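Local coordinates for putative cell filamentation protein (Bartonella quintana, PDB 4N67) that probably acts as a Fic-domain AMP transferase, an effector translocated into host cells through the VirB system, and binds ADP, at residues 79-84 / 106-111; 111-116 / 152-157. The protein carries 2 engineered substitutions. All coordinates share one frame; numbering follows the deposited sequence.

Contact 1 of 2, residues 79-84 / 106-111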
ATOM      1  N   VAL A  79       8.478  -1.238   8.298  1.00 11.22           N
ATOM      2  CA  VAL A  79       9.748  -1.825   7.831  1.00 11.50           C
ATOM      3  C   VAL A  79       9.463  -2.647   6.576  1.00 11.45           C
ATOM      4  O   VAL A  79       8.553  -3.491   6.565  1.00 11.97           O
ATOM      5  CB  VAL A  79      10.386  -2.709   8.926  1.00 12.10           C
ATOM      6  CG1 VAL A  79      11.745  -3.236   8.463  1.00 12.84           C
ATOM      7  CG2 VAL A  79      10.514  -1.947  10.225  1.00 12.55           C
ATOM      8  N   THR A  80      10.253  -2.419   5.533  1.00 11.85           N
ATOM      9  CA  THR A  80      10.050  -3.147   4.280  1.00 12.04           C
ATOM     10  C   THR A  80      10.676  -4.540   4.366  1.00 12.61           C
ATOM     11  O   THR A  80      11.600  -4.776   5.138  1.00 13.47           O
ATOM     12  CB  THR A  80      10.550  -2.342   3.061  1.00 12.50           C
ATOM     13  OG1 THR A  80      11.905  -1.937   3.268  1.00 13.61           O
ATOM     14  CG2 THR A  80       9.663  -1.136   2.808  1.00 12.49           C
ATOM     15  N   ARG A  81      10.170  -5.452   3.555  1.00 12.54           N
ATOM     16  CA  ARG A  81      10.452  -6.879   3.691  1.00 13.17           C
ATOM     17  C   ARG A  81      11.788  -7.318   3.132  1.00 15.02           C
ATOM     18  O   ARG A  81      12.177  -8.469   3.335  1.00 15.56           O
ATOM     19  CB  ARG A  81       9.309  -7.705   3.077  1.00 12.84           C
ATOM     20  CG  ARG A  81       9.130  -7.513   1.572  1.00 12.78           C
ATOM     21  CD  ARG A  81       7.968  -8.310   0.985  1.00 12.40           C
ATOM     22  NE  ARG A  81       7.682  -7.811  -0.357  1.00 12.44           N
ATOM     23  CZ  ARG A  81       8.377  -8.101  -1.450  1.00 12.44           C
ATOM     24  NH1 ARG A  81       8.068  -7.502  -2.575  1.00 12.44           N
ATOM     25  NH2 ARG A  81       9.317  -9.049  -1.433  1.00 12.98           N
ATOM     26  N   ASP A  82      12.482  -6.396   2.483  1.00 16.33           N
ATOM     27  CA  ASP A  82      13.842  -6.632   2.039  1.00 19.00           C
ATOM     28  C   ASP A  82      14.812  -6.510   3.204  1.00 21.25           C
ATOM     29  O   ASP A  82      15.919  -7.052   3.127  1.00 24.30           O
ATOM     30  CB  ASP A  82      14.224  -5.673   0.911  1.00 19.79           C
ATOM     31  CG  ASP A  82      14.071  -4.215   1.282  1.00 20.36           C
ATOM     32  OD1 ASP A  82      13.086  -3.816   1.969  1.00 19.09           O
ATOM     33  OD2 ASP A  82      14.908  -3.426   0.865  1.00 23.01           O
ATOM     34  N   GLN A  83      14.405  -5.802   4.253  1.00 21.04           N
ATOM     35  CA  GLN A  83      15.286  -5.423   5.366  1.00 23.88           C
ATOM     36  C   GLN A  83      15.150  -6.431   6.488  1.00 22.89           C
ATOM     37  O   GLN A  83      14.041  -6.769   6.866  1.00 23.85           O
ATOM     38  CB  GLN A  83      14.922  -4.031   5.871  1.00 26.03           C
ATOM     39  CG  GLN A  83      15.162  -2.958   4.815  1.00 30.08           C
ATOM     40  CD  GLN A  83      14.923  -1.553   5.331  1.00 34.37           C
ATOM     41  OE1 GLN A  83      14.793  -1.328   6.536  1.00 41.55           O
ATOM     42  NE2 GLN A  83      14.874  -0.596   4.419  1.00 37.56           N
ATOM     43  N   PRO A  84      16.268  -6.898   7.043  1.00 22.46           N
ATOM     44  CA  PRO A  84      16.147  -7.789   8.203  1.00 21.58           C
ATOM     45  C   PRO A  84      15.507  -7.048   9.360  1.00 19.72           C
ATOM     46  O   PRO A  84      15.807  -5.858   9.582  1.00 20.77           O
ATOM     47  CB  PRO A  84      17.594  -8.145   8.528  1.00 23.41           C
ATOM     48  CG  PRO A  84      18.345  -7.892   7.267  1.00 25.16           C
ATOM     49  CD  PRO A  84      17.676  -6.700   6.671  1.00 23.94           C
ATOM     50  N   PRO A 106       5.824 -12.473 -10.105  1.00 18.70           N
ATOM     51  CA  PRO A 106       6.065 -12.116  -8.727  1.00 17.62           C
ATOM     52  C   PRO A 106       6.106 -10.598  -8.507  1.00 16.39           C
ATOM     53  O   PRO A 106       6.165  -9.811  -9.460  1.00 17.40           O
ATOM     54  CB  PRO A 106       7.449 -12.713  -8.467  1.00 18.00           C
ATOM     55  CG  PRO A 106       8.150 -12.548  -9.768  1.00 18.92           C
ATOM     56  CD  PRO A 106       7.086 -12.811 -10.805  1.00 19.45           C
ATOM     57  N   PHE A 107       6.082 -10.225  -7.239  1.00 15.49           N
ATOM     58  CA  PHE A 107       6.366  -8.845  -6.830  1.00 14.64           C
ATOM     59  C   PHE A 107       7.866  -8.575  -6.939  1.00 14.91           C
ATOM     60  O   PHE A 107       8.668  -9.477  -7.208  1.00 15.15           O
ATOM     61  CB  PHE A 107       5.889  -8.632  -5.385  1.00 14.31           C
ATOM     62  CG  PHE A 107       4.395  -8.803  -5.203  1.00 14.79           C
ATOM     63  CD1 PHE A 107       3.507  -7.953  -5.837  1.00 15.56           C
ATOM     64  CD2 PHE A 107       3.887  -9.796  -4.386  1.00 15.26           C
ATOM     65  CE1 PHE A 107       2.141  -8.093  -5.678  1.00 16.04           C
ATOM     66  CE2 PHE A 107       2.520  -9.926  -4.214  1.00 15.72           C
ATOM     67  CZ  PHE A 107       1.649  -9.078  -4.854  1.00 15.85           C
ATOM     68  N   ALA A 108       8.242  -7.326  -6.697  1.00 14.19           N
ATOM     69  CA  ALA A 108       9.654  -6.923  -6.643  1.00 14.62           C
ATOM     70  C   ALA A 108      10.415  -7.823  -5.686  1.00 14.85           C
ATOM     71  O   ALA A 108       9.925  -8.182  -4.613  1.00 13.90           O
ATOM     72  CB  ALA A 108       9.749  -5.460  -6.194  1.00 14.18           C
ATOM     73  N   VAL A 109      11.623  -8.206  -6.109  1.00 16.01           N
ATOM     74  CA  VAL A 109      12.488  -9.053  -5.315  1.00 16.94           C
ATOM     75  C   VAL A 109      13.653  -8.269  -4.729  1.00 17.61           C
ATOM     76  O   VAL A 109      14.344  -7.581  -5.468  1.00 18.96           O
ATOM     77  CB  VAL A 109      13.045 -10.179  -6.190  1.00 18.37           C
ATOM     78  CG1 VAL A 109      13.918 -11.095  -5.388  1.00 18.71           C
ATOM     79  CG2 VAL A 109      11.906 -10.939  -6.835  1.00 19.14           C
ATOM     80  N   GLY A 110      13.820  -8.391  -3.418  1.00 18.45           N
ATOM     81  CA  GLY A 110      14.973  -7.834  -2.676  1.00 20.23           C
ATOM     82  C   GLY A 110      15.155  -6.359  -2.929  1.00 20.79           C
ATOM     83  O   GLY A 110      14.254  -5.587  -2.676  1.00 20.64           O
ATOM     84  N   SER A 111      16.328  -5.974  -3.414  1.00 22.72           N
ATOM     85  CA  SER A 111      16.630  -4.543  -3.668  1.00 23.09           C
ATOM     86  C   SER A 111      15.815  -3.874  -4.804  1.00 22.17           C
ATOM     87  O   SER A 111      15.805  -2.633  -4.946  1.00 21.11           O
ATOM     88  CB  SER A 111      18.118  -4.348  -3.875  1.00 25.20           C
ATOM     89  OG  SER A 111      18.542  -4.908  -5.103  1.00 26.14           O
TER

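Contact 2 of 2, residues 111-116 / 152-157. With ADP (adenosine-5'-diphosphate), chain B.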
ATOM      1  N   SER A 111      16.328  -5.974  -3.414  1.00 22.72           N
ATOM      2  CA  SER A 111      16.630  -4.543  -3.668  1.00 23.09           C
ATOM      3  C   SER A 111      15.815  -3.874  -4.804  1.00 22.17           C
ATOM      4  O   SER A 111      15.805  -2.633  -4.946  1.00 21.11           O
ATOM      5  CB  SER A 111      18.118  -4.348  -3.875  1.00 25.20           C
ATOM      6  OG  SER A 111      18.542  -4.908  -5.103  1.00 26.14           O
ATOM      7  N   GLN A 112      15.098  -4.668  -5.617  1.00 20.10           N
ATOM      8  CA  GLN A 112      14.136  -4.087  -6.546  1.00 19.31           C
ATOM      9  C   GLN A 112      13.106  -3.228  -5.805  1.00 17.15           C
ATOM     10  O   GLN A 112      12.550  -2.293  -6.376  1.00 17.00           O
ATOM     11  CB  GLN A 112      13.382  -5.166  -7.309  1.00 19.57           C
ATOM     12  CG  GLN A 112      14.279  -5.868  -8.288  1.00 21.04           C
ATOM     13  CD  GLN A 112      13.593  -6.990  -9.026  1.00 21.84           C
ATOM     14  OE1 GLN A 112      12.457  -7.367  -8.715  1.00 21.17           O
ATOM     15  NE2 GLN A 112      14.291  -7.547 -10.022  1.00 22.61           N
ATOM     16  N   ILE A 113      12.814  -3.584  -4.563  1.00 16.63           N
ATOM     17  CA  ILE A 113      11.797  -2.857  -3.792  1.00 15.70           C
ATOM     18  C   ILE A 113      12.275  -1.427  -3.644  1.00 16.26           C
ATOM     19  O   ILE A 113      11.540  -0.509  -3.938  1.00 15.31           O
ATOM     20  CB  ILE A 113      11.551  -3.484  -2.410  1.00 15.55           C
ATOM     21  CG1 ILE A 113      10.938  -4.893  -2.549  1.00 15.73           C
ATOM     22  CG2 ILE A 113      10.675  -2.581  -1.554  1.00 15.51           C
ATOM     23  CD1 ILE A 113      10.840  -5.632  -1.218  1.00 15.89           C
ATOM     24  N   GLN A 114      13.505  -1.249  -3.185  1.00 18.02           N
ATOM     25  CA  GLN A 114      14.033   0.120  -2.994  1.00 20.32           C
ATOM     26  C   GLN A 114      14.175   0.867  -4.315  1.00 19.73           C
ATOM     27  O   GLN A 114      13.844   2.070  -4.400  1.00 19.63           O
ATOM     28  CB  GLN A 114      15.390   0.082  -2.298  1.00 23.47           C
ATOM     29  CG  GLN A 114      15.386  -0.490  -0.883  1.00 26.54           C
ATOM     30  CD  GLN A 114      14.295   0.068   0.014  1.00 28.94           C
ATOM     31  OE1 GLN A 114      14.011   1.281   0.036  1.00 35.19           O
ATOM     32  NE2 GLN A 114      13.676  -0.816   0.770  1.00 31.84           N
ATOM     33  N   ARG A 115      14.652   0.167  -5.338  1.00 19.63           N
ATOM     34  CA  ARG A 115      14.856   0.777  -6.650  1.00 19.95           C
ATOM     35  C   ARG A 115      13.535   1.244  -7.254  1.00 18.45           C
ATOM     36  O   ARG A 115      13.449   2.337  -7.821  1.00 18.48           O
ATOM     37  CB  ARG A 115      15.594  -0.189  -7.620  1.00 22.12           C
ATOM     38  CG  ARG A 115      17.099  -0.290  -7.410  1.00 24.88           C
ATOM     39  CD  ARG A 115      17.781  -1.265  -8.389  1.00 26.99           C
ATOM     40  NE  ARG A 115      17.981  -2.564  -7.738  1.00 29.26           N
ATOM     41  CZ  ARG A 115      17.603  -3.757  -8.194  1.00 30.45           C
ATOM     42  NH1 ARG A 115      17.827  -4.829  -7.448  1.00 31.57           N
ATOM     43  NH2 ARG A 115      17.008  -3.899  -9.364  1.00 30.42           N
ATOM     44  N   GLU A 116      12.498   0.413  -7.138  1.00 16.76           N
ATOM     45  CA  GLU A 116      11.193   0.806  -7.643  1.00 16.46           C
ATOM     46  C   GLU A 116      10.576   1.961  -6.867  1.00 15.40           C
ATOM     47  O   GLU A 116       9.939   2.810  -7.461  1.00 15.32           O
ATOM     48  CB  GLU A 116      10.243  -0.389  -7.700  1.00 16.36           C
ATOM     49  CG  GLU A 116      10.691  -1.407  -8.749  1.00 17.43           C
ATOM     50  CD  GLU A 116       9.851  -2.662  -8.818  1.00 18.43           C
ATOM     51  OE1 GLU A 116       8.667  -2.613  -8.435  1.00 17.08           O
ATOM     52  OE2 GLU A 116      10.374  -3.700  -9.308  1.00 19.98           O
ATOM     53  N   ALA A 152       5.813  -3.162  -6.449  1.00 12.87           N
ATOM     54  CA  ALA A 152       6.862  -3.056  -5.420  1.00 12.75           C
ATOM     55  C   ALA A 152       6.516  -3.861  -4.153  1.00 12.60           C
ATOM     56  O   ALA A 152       7.390  -4.493  -3.551  1.00 12.44           O
ATOM     57  CB  ALA A 152       7.128  -1.606  -5.068  1.00 12.45           C
ATOM     58  N   HIS A 153       5.241  -3.823  -3.753  1.00 12.22           N
ATOM     59  CA  HIS A 153       4.726  -4.625  -2.652  1.00 12.31           C
ATOM     60  C   HIS A 153       5.691  -4.627  -1.469  1.00 11.89           C
ATOM     61  O   HIS A 153       6.209  -5.677  -1.089  1.00 12.45           O
ATOM     62  CB  HIS A 153       4.463  -6.052  -3.145  1.00 13.07           C
ATOM     63  CG  HIS A 153       3.641  -6.889  -2.224  1.00 13.92           C
ATOM     64  ND1 HIS A 153       2.267  -6.851  -2.234  1.00 14.95           N
ATOM     65  CD2 HIS A 153       3.983  -7.856  -1.341  1.00 14.58           C
ATOM     66  CE1 HIS A 153       1.795  -7.737  -1.373  1.00 15.29           C
ATOM     67  NE2 HIS A 153       2.815  -8.360  -0.817  1.00 15.29           N
ATOM     68  N   PRO A 154       5.997  -3.444  -0.913  1.00 11.21           N
ATOM     69  CA  PRO A 154       7.183  -3.345  -0.067  1.00 11.31           C
ATOM     70  C   PRO A 154       7.161  -4.024   1.275  1.00 11.16           C
ATOM     71  O   PRO A 154       8.223  -4.189   1.858  1.00 11.44           O
ATOM     72  CB  PRO A 154       7.371  -1.829   0.122  1.00 11.39           C
ATOM     73  CG  PRO A 154       6.573  -1.222  -0.974  1.00 11.56           C
ATOM     74  CD  PRO A 154       5.417  -2.121  -1.185  1.00 11.22           C
ATOM     75  N   PHE A 155       5.974  -4.381   1.766  1.00 10.81           N
ATOM     76  CA  PHE A 155       5.811  -4.908   3.119  1.00 10.89           C
ATOM     77  C   PHE A 155       5.439  -6.384   3.134  1.00 11.16           C
ATOM     78  O   PHE A 155       4.858  -6.906   2.197  1.00 11.05           O
ATOM     79  CB  PHE A 155       4.787  -4.048   3.883  1.00 10.86           C
ATOM     80  CG  PHE A 155       5.099  -2.567   3.856  1.00 10.62           C
ATOM     81  CD1 PHE A 155       6.060  -2.027   4.712  1.00 10.89           C
ATOM     82  CD2 PHE A 155       4.493  -1.726   2.951  1.00 10.55           C
ATOM     83  CE1 PHE A 155       6.388  -0.693   4.649  1.00 11.09           C
ATOM     84  CE2 PHE A 155       4.837  -0.385   2.896  1.00 10.49           C
ATOM     85  CZ  PHE A 155       5.790   0.120   3.747  1.00 10.66           C
ATOM     86  N   ARG A 156       5.721  -7.026   4.245  1.00 11.27           N
ATOM     87  CA  ARG A 156       5.347  -8.439   4.376  1.00 11.97           C
ATOM     88  C   ARG A 156       3.820  -8.637   4.287  1.00 12.54           C
ATOM     89  O   ARG A 156       3.354  -9.655   3.748  1.00 13.17           O
ATOM     90  CB  ARG A 156       5.919  -9.000   5.669  1.00 12.37           C
ATOM     91  CG  ARG A 156       5.440 -10.393   6.023  1.00 12.93           C
ATOM     92  CD  ARG A 156       5.875 -11.449   5.003  1.00 13.68           C
ATOM     93  NE  ARG A 156       5.359 -12.768   5.390  1.00 14.35           N
ATOM     94  CZ  ARG A 156       4.093 -13.169   5.257  1.00 15.33           C
ATOM     95  NH1 ARG A 156       3.164 -12.377   4.763  1.00 15.32           N
ATOM     96  NH2 ARG A 156       3.744 -14.381   5.706  1.00 16.53           N
ATOM     97  N   LYS A 157       3.070  -7.683   4.825  1.00 12.70           N
ATOM     98  CA  LYS A 157       1.622  -7.668   4.774  1.00 13.79           C
ATOM     99  C   LYS A 157       1.151  -6.235   4.968  1.00 12.20           C
ATOM    100  O   LYS A 157       1.919  -5.406   5.487  1.00 11.89           O
ATOM    101  CB  LYS A 157       1.035  -8.553   5.886  1.00 15.71           C
ATOM    102  CG  LYS A 157      -0.435  -8.864   5.730  1.00 18.49           C
ATOM    103  CD  LYS A 157      -0.913  -9.783   6.839  1.00 21.85           C
ATOM    104  CE  LYS A 157      -2.436  -9.899   6.796  1.00 23.74           C
ATOM    105  NZ  LYS A 157      -3.052  -9.614   8.136  1.00 27.11           N
TER
HETATM  106  PB  ADP B 301      -1.196  -7.896   1.684  1.00 25.53           P
HETATM  107  O1B ADP B 301      -0.641  -9.322   1.533  1.00 28.42           O
HETATM  108  O2B ADP B 301      -0.131  -6.896   1.392  1.00 22.47           O
HETATM  109  O3B ADP B 301      -1.886  -7.630   3.024  1.00 25.37           O
HETATM  110  PA  ADP B 301      -3.349  -7.004  -0.109  1.00 28.49           P
HETATM  111  O1A ADP B 301      -4.745  -7.643  -0.175  1.00 32.23           O
HETATM  112  O2A ADP B 301      -3.227  -5.743   0.715  1.00 27.74           O
HETATM  113  O3A ADP B 301      -2.285  -8.086   0.516  1.00 29.46           O
HETATM  114  O5' ADP B 301      -2.850  -6.813  -1.604  1.00 27.55           O
HETATM  115  C5' ADP B 301      -1.790  -5.909  -1.937  1.00 25.96           C
HETATM  116  C4' ADP B 301      -2.048  -5.381  -3.344  1.00 26.56           C
HETATM  117  O4' ADP B 301      -1.796  -6.428  -4.302  1.00 27.49           O
HETATM  118  C3' ADP B 301      -3.479  -4.894  -3.548  1.00 25.72           C
HETATM  119  O3' ADP B 301      -3.490  -3.635  -4.252  1.00 24.64           O
HETATM  120  C2' ADP B 301      -4.104  -5.993  -4.388  1.00 26.11           C
HETATM  121  O2' ADP B 301      -5.186  -5.563  -5.225  1.00 27.07           O
HETATM  122  C1' ADP B 301      -2.930  -6.467  -5.193  1.00 27.55           C
HETATM  123  N9  ADP B 301      -3.053  -7.836  -5.734  1.00 27.94           N
HETATM  124  C8  ADP B 301      -3.837  -8.850  -5.317  1.00 29.57           C
HETATM  125  N7  ADP B 301      -3.587  -9.927  -6.099  1.00 30.36           N
HETATM  126  C5  ADP B 301      -2.654  -9.613  -7.006  1.00 30.15           C
HETATM  127  C6  ADP B 301      -1.955 -10.276  -8.115  1.00 31.72           C
HETATM  128  N6  ADP B 301      -2.258 -11.585  -8.369  1.00 33.77           N
HETATM  129  N1  ADP B 301      -1.034  -9.605  -8.826  1.00 30.62           N
HETATM  130  C2  ADP B 301      -0.756  -8.306  -8.525  1.00 30.37           C
HETATM  131  N3  ADP B 301      -1.376  -7.643  -7.523  1.00 27.32           N
HETATM  132  C4  ADP B 301      -2.295  -8.220  -6.751  1.00 27.43           C

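Contact 1 of 2, residues 79-84 / 106-111
The extended side chain of Arg81 reaches past the CB of Phe107 to the carbonyl oxygen of Ala108. Its first torsion (chi1 64°) places CG between the backbone N and the carbonyl carbon, and from CG to NE the chain runs straight, which carries the guanidinium across to 106-111. There Arg81 NH1 donates to Ala108 O at 2.8 Å, and the N-H...O angle of 164° makes the bond nearly straight. The oxygen, 7° out of plane, lies at the edge of the guanidinium and not over a face. A second, weak bond runs from Arg81 NH2 to the same Ala108 O at 3.4 Å. Phe107 CB lies obliquely to the guanidinium, 3.7 Å from Arg81 NH1, and the two side chains cross at about a right angle. Other carbonyls hold the group as well: NE bonds to that of His153, and NH2 to that of Met95. Backbone oxygens of Ala108, His153 and Met95 thus take its N-H groups, which would hold the guanidinium in one rotation.

The second touching point is Asp82, whose CB packs 3.6 Å from Gly110 O. The CA atoms of Asp82 and Gly110 are 5.0 Å apart, and the positive phi of Gly110 is a conformation that favours glycine. The Asp82 carboxylate turns elsewhere: OD1 takes the Thr80 OG1 hydrogen at 2.6 Å through its syn lone pair, and OD2 is bonded by Gln114. A type I turn, with Gln83 N to Thr80 O at 3.1 Å, shapes this corner.

Phe107 belongs to the ADP pocket and stacks on the ring of His153. The contact thus joins the loop between helix 59-70 and strand 85-86 to the one between strand 92-93 and helix 112-126, with Ile113 of that helix packed against both Arg81 and Ala108.

Contact 2 of 2, residues 111-116 / 152-157
The Fic motif, which here reads His-Pro-Phe-Arg-Lys-Gly-Asn-Gly from His153 to Gly160, starts where helix 135-152 ends, and this contact backs its start with helix 112-126. His153 is the first residue to leave helical geometry, with positive phi, and the nearest CA atoms across the contact are those of Ile113 and Ala152, 5.2 Å apart. Ile113 touches this region with both branches, of which only CG2 makes an apolar contact. Ile113 CG2, anti to the backbone N, meets Pro154 CB at 3.8 Å, while Ile113 CG1 lies 3.7 Å from Ala152 O. Glu116 runs extended beyond CG toward the helix end, bringing OE1 to 3.5 Å from Ala152 N; the hydrogen bond of this OE1 goes to His151 ND1.

The motif also meets the nucleotide. Gly158 N, Asn159 ND2 and Gly160 N hydrogen-bond ADP, consistent with the role of this loop in holding the phosphates in Fic enzymes. ADP O2B sits obliquely to the His153 ring, 3.5 Å from His153 CE1. Farther along, the methylene CG of Lys157 approaches ADP O3B to 3.3 Å.

From the N terminus, contact 1 comes first: 79-84 meets 106-111, closing a loop that includes the two-stranded sheet 85-86/92-93. Contact 2 then closes a loop built mainly from helices 112-126 and 135-152. The two follow in series and share Ser111. Neither nests in the other, yet their centres are about 4 Å apart. Segments 79-84 and 152-157 also touch directly through their backbones, with Arg81 N 2.9 Å from Pro154 O, a probable hydrogen bond. Together they tie the loop after helix 59-70 and the start of helix 112-126 to the Fic motif.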